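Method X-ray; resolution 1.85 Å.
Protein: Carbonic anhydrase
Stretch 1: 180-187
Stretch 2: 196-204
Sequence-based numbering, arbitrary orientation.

Stretch 1, residues 180-187: PLSVHGIV
Stretch 2 (196-204) KELIKPITG

Antiparallel strands can keep their pairing across an interruption if backbone and water share the work, and this carbonic anhydrase offers an example. Strand 182-187 is extended throughout, while its partner turns a corner at Leu 198 (phi/psi -84/-38) and Ile 199, then resumes as a weakly bonded strand near 200-202, running at 148° to the first. Val 187 pairs with Lys 196 (Val 187 N to Lys 196 O 3.0 Å, and Lys 196 N to Val 187 O 2.8 Å), and Val 183 with Ile 202 (Val 183 N to Ile 202 O 2.9 Å, and Ile 202 N to Val 183 O 3.0 Å). Between these pairs, Gly 185 O accepts from both Leu 198 N (2.9 Å) and Ile 199 N (3.1 Å). Where the strands part, one water accepts from Gly 185 N at 3.1 Å and lies 2.8 Å from Val 183 O and 2.7 Å from Lys 200 O.

Side chains follow this register. Val 187 (chi1 p) sets CG1 3.7 Å from Leu 198 CD1, an apolar contact, and 3.7 Å from Lys 196 CE. At Gly 185 a CB would lie only 3.0 Å from Ile 199 CD1. His 184 (m, chi2 -93°) brings CE1 to 3.6 Å from Pro 201 CB, while its NE2 hydrogen-bonds Ser 182 OG at 2.7 Å.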

ATOM      1  N   PRO A 180      -1.016  16.745  24.192  1.00 39.33           N
ATOM      2  CA  PRO A 180       0.406  16.807  24.383  1.00 38.09           C
ATOM      3  C   PRO A 180       1.046  15.585  23.705  1.00 36.15           C
ATOM      4  O   PRO A 180       0.709  14.415  23.993  1.00 34.62           O
ATOM      5  CB  PRO A 180       0.620  16.675  25.889  1.00 38.47           C
ATOM      6  CG  PRO A 180      -0.754  16.745  26.534  1.00 42.19           C
ATOM      7  CD  PRO A 180      -1.754  16.430  25.456  1.00 41.25           C
ATOM      8  N   LEU A 181       2.016  15.879  22.867  1.00 33.86           N
ATOM      9  CA  LEU A 181       2.648  14.788  22.064  1.00 31.77           C
ATOM     10  C   LEU A 181       4.004  15.317  21.686  1.00 28.95           C
ATOM     11  O   LEU A 181       4.086  16.314  21.044  1.00 32.36           O
ATOM     12  CB  LEU A 181       1.737  14.537  20.840  1.00 30.80           C
ATOM     13  CG  LEU A 181       2.150  13.262  20.002  1.00 31.56           C
ATOM     14  CD1 LEU A 181       2.287  12.000  20.822  1.00 32.62           C
ATOM     15  CD2 LEU A 181       1.058  13.201  18.942  1.00 31.68           C
ATOM     16  N   SER A 182       5.060  14.626  22.051  1.00 31.28           N
ATOM     17  CA  SER A 182       6.380  14.987  21.606  1.00 32.76           C
ATOM     18  C   SER A 182       6.996  13.927  20.612  1.00 32.19           C
ATOM     19  O   SER A 182       6.657  12.762  20.691  1.00 31.40           O
ATOM     20  CB  SER A 182       7.298  15.104  22.812  1.00 33.80           C
ATOM     21  OG  SER A 182       7.534  13.885  23.474  1.00 34.74           O
ATOM     22  N   VAL A 183       7.950  14.373  19.799  1.00 32.57           N
ATOM     23  CA  VAL A 183       8.572  13.519  18.721  1.00 30.45           C
ATOM     24  C   VAL A 183      10.074  13.728  18.875  1.00 31.47           C
ATOM     25  O   VAL A 183      10.539  14.873  19.118  1.00 33.20           O
ATOM     26  CB  VAL A 183       8.066  13.966  17.368  1.00 30.49           C
ATOM     27  CG1 VAL A 183       8.662  13.021  16.226  1.00 29.25           C
ATOM     28  CG2 VAL A 183       6.498  13.949  17.325  1.00 28.91           C
ATOM     29  N   HIS A 184      10.795  12.618  18.913  1.00 31.77           N
ATOM     30  CA  HIS A 184      12.235  12.538  19.168  1.00 32.68           C
ATOM     31  C   HIS A 184      13.020  11.858  18.092  1.00 33.41           C
ATOM     32  O   HIS A 184      12.701  10.685  17.744  1.00 33.59           O
ATOM     33  CB  HIS A 184      12.435  11.786  20.465  1.00 31.23           C
ATOM     34  CG  HIS A 184      11.585  12.334  21.583  1.00 37.70           C
ATOM     35  ND1 HIS A 184      12.043  13.300  22.464  1.00 36.80           N
ATOM     36  CD2 HIS A 184      10.274  12.138  21.882  1.00 33.79           C
ATOM     37  CE1 HIS A 184      11.077  13.616  23.309  1.00 37.73           C
ATOM     38  NE2 HIS A 184       9.987  12.942  22.972  1.00 38.56           N
ATOM     39  N   GLY A 185      14.027  12.546  17.553  1.00 31.09           N
ATOM     40  CA  GLY A 185      14.927  11.894  16.643  1.00 32.76           C
ATOM     41  C   GLY A 185      16.103  11.296  17.354  1.00 32.47           C
ATOM     42  O   GLY A 185      16.898  12.051  17.949  1.00 36.04           O
ATOM     43  N   ILE A 186      16.252   9.979  17.361  1.00 32.98           N
ATOM     44  CA  ILE A 186      17.378   9.343  18.029  1.00 32.40           C
ATOM     45  C   ILE A 186      18.046   8.320  17.118  1.00 34.44           C
ATOM     46  O   ILE A 186      17.485   7.919  16.039  1.00 32.88           O
ATOM     47  CB  ILE A 186      16.936   8.656  19.340  1.00 33.96           C
ATOM     48  CG1 ILE A 186      15.768   7.651  19.077  1.00 32.69           C
ATOM     49  CG2 ILE A 186      16.456   9.655  20.316  1.00 32.66           C
ATOM     50  CD1 ILE A 186      15.509   6.668  20.299  1.00 32.48           C
ATOM     51  N   VAL A 187      19.252   7.898  17.504  1.00 32.26           N
ATOM     52  CA  VAL A 187      19.995   6.945  16.682  1.00 33.67           C
ATOM     53  C   VAL A 187      20.733   5.945  17.612  1.00 34.04           C
ATOM     54  O   VAL A 187      21.168   6.338  18.714  1.00 35.56           O
ATOM     55  CB  VAL A 187      20.965   7.691  15.717  1.00 32.87           C
ATOM     56  CG1 VAL A 187      22.054   8.472  16.531  1.00 35.52           C
ATOM     57  CG2 VAL A 187      21.566   6.705  14.782  1.00 34.70           C
ATOM     58  N   LYS A 196      22.028   7.814  20.975  1.00 39.62           N
ATOM     59  CA  LYS A 196      22.296   9.258  20.983  1.00 41.15           C
ATOM     60  C   LYS A 196      21.088  10.077  20.502  1.00 41.32           C
ATOM     61  O   LYS A 196      20.352   9.660  19.608  1.00 42.00           O
ATOM     62  CB  LYS A 196      23.582   9.526  20.158  1.00 40.43           C
ATOM     63  CG  LYS A 196      23.812  10.913  19.621  1.00 42.71           C
ATOM     64  CD  LYS A 196      25.228  10.960  18.887  1.00 48.05           C
ATOM     65  CE  LYS A 196      25.222  10.118  17.601  1.00 48.23           C
ATOM     66  NZ  LYS A 196      26.498  10.120  16.771  1.00 44.24           N
ATOM     67  N   GLU A 197      20.879  11.234  21.113  1.00 40.86           N
ATOM     68  CA  GLU A 197      19.849  12.153  20.698  1.00 41.00           C
ATOM     69  C   GLU A 197      20.302  13.038  19.533  1.00 41.79           C
ATOM     70  O   GLU A 197      21.161  13.937  19.695  1.00 40.31           O
ATOM     71  CB  GLU A 197      19.327  12.969  21.893  1.00 41.76           C
ATOM     72  CG  GLU A 197      18.188  13.949  21.616  1.00 42.40           C
ATOM     73  CD  GLU A 197      17.757  14.702  22.877  1.00 53.12           C
ATOM     74  OE1 GLU A 197      18.666  15.066  23.655  1.00 57.47           O
ATOM     75  OE2 GLU A 197      16.553  14.919  23.139  1.00 47.58           O
ATOM     76  N   LEU A 198      19.712  12.820  18.352  1.00 38.45           N
ATOM     77  CA  LEU A 198      20.005  13.652  17.180  1.00 39.00           C
ATOM     78  C   LEU A 198      19.234  14.921  17.100  1.00 38.81           C
ATOM     79  O   LEU A 198      19.748  15.930  16.602  1.00 39.76           O
ATOM     80  CB  LEU A 198      19.696  12.872  15.899  1.00 38.06           C
ATOM     81  CG  LEU A 198      20.769  12.307  15.004  1.00 43.95           C
ATOM     82  CD1 LEU A 198      22.228  12.078  15.635  1.00 47.28           C
ATOM     83  CD2 LEU A 198      20.223  11.080  14.164  1.00 43.33           C
ATOM     84  N   ILE A 199      17.962  14.889  17.482  1.00 37.19           N
ATOM     85  CA  ILE A 199      17.170  16.077  17.452  1.00 37.01           C
ATOM     86  C   ILE A 199      16.468  16.220  18.804  1.00 39.61           C
ATOM     87  O   ILE A 199      15.925  15.236  19.319  1.00 37.68           O
ATOM     88  CB  ILE A 199      16.080  16.052  16.336  1.00 37.51           C
ATOM     89  CG1 ILE A 199      16.672  15.626  14.965  1.00 38.44           C
ATOM     90  CG2 ILE A 199      15.402  17.402  16.284  1.00 35.06           C
ATOM     91  CD1 ILE A 199      15.569  15.406  13.939  1.00 35.54           C
ATOM     92  N   LYS A 200      16.434  17.460  19.346  1.00 41.00           N
ATOM     93  CA  LYS A 200      15.910  17.636  20.691  1.00 42.17           C
ATOM     94  C   LYS A 200      14.388  17.464  20.586  1.00 41.24           C
ATOM     95  O   LYS A 200      13.854  17.376  19.452  1.00 40.12           O
ATOM     96  CB  LYS A 200      16.304  19.022  21.258  1.00 44.05           C
ATOM     97  CG  LYS A 200      17.609  18.971  22.055  1.00 50.29           C
ATOM     98  CD  LYS A 200      18.798  19.136  21.136  1.00 60.57           C
ATOM     99  CE  LYS A 200      19.181  20.659  20.874  1.00 67.99           C
ATOM    100  NZ  LYS A 200      20.534  21.041  21.507  1.00 70.30           N
ATOM    101  N   PRO A 201      13.681  17.385  21.724  1.00 40.92           N
ATOM    102  CA  PRO A 201      12.249  17.116  21.646  1.00 38.93           C
ATOM    103  C   PRO A 201      11.490  18.167  20.851  1.00 39.89           C
ATOM    104  O   PRO A 201      11.809  19.383  20.960  1.00 40.03           O
ATOM    105  CB  PRO A 201      11.828  17.138  23.122  1.00 39.92           C
ATOM    106  CG  PRO A 201      13.046  16.653  23.858  1.00 38.44           C
ATOM    107  CD  PRO A 201      14.171  17.312  23.134  1.00 41.73           C
ATOM    108  N   ILE A 202      10.474  17.732  20.060  1.00 36.30           N
ATOM    109  CA  ILE A 202       9.609  18.593  19.288  1.00 35.53           C
ATOM    110  C   ILE A 202       8.235  18.375  19.850  1.00 36.71           C
ATOM    111  O   ILE A 202       7.714  17.232  19.790  1.00 36.21           O
ATOM    112  CB  ILE A 202       9.610  18.243  17.750  1.00 33.46           C
ATOM    113  CG1 ILE A 202      11.005  18.564  17.163  1.00 35.45           C
ATOM    114  CG2 ILE A 202       8.540  19.093  17.009  1.00 33.42           C
ATOM    115  CD1 ILE A 202      11.404  17.922  15.881  1.00 34.92           C
ATOM    116  N   THR A 203       7.659  19.416  20.488  1.00 36.64           N
ATOM    117  CA  THR A 203       6.417  19.234  21.204  1.00 36.45           C
ATOM    118  C   THR A 203       5.363  19.936  20.458  1.00 35.22           C
ATOM    119  O   THR A 203       4.224  19.934  20.884  1.00 38.53           O
ATOM    120  CB  THR A 203       6.443  19.865  22.679  1.00 36.63           C
ATOM    121  OG1 THR A 203       6.723  21.248  22.513  1.00 38.18           O
ATOM    122  CG2 THR A 203       7.470  19.219  23.548  1.00 36.91           C
ATOM    123  N   GLY A 204       5.685  20.571  19.344  1.00 34.77           N
ATOM    124  CA  GLY A 204       4.671  21.242  18.538  1.00 34.09           C
ATOM    125  C   GLY A 204       5.309  22.048  17.434  1.00 34.65           C
ATOM    126  O   GLY A 204       6.520  21.939  17.231  1.00 36.76           O
TER
HETATM  127  O   HOH W   1       2.974  18.620  23.027  1.00 35.28           O
HETATM  128  O   HOH W   2      12.997  15.406  17.823  1.00 32.69           O
HETATM  129  O   HOH W   3      14.479  14.314  21.564  1.00 39.08           O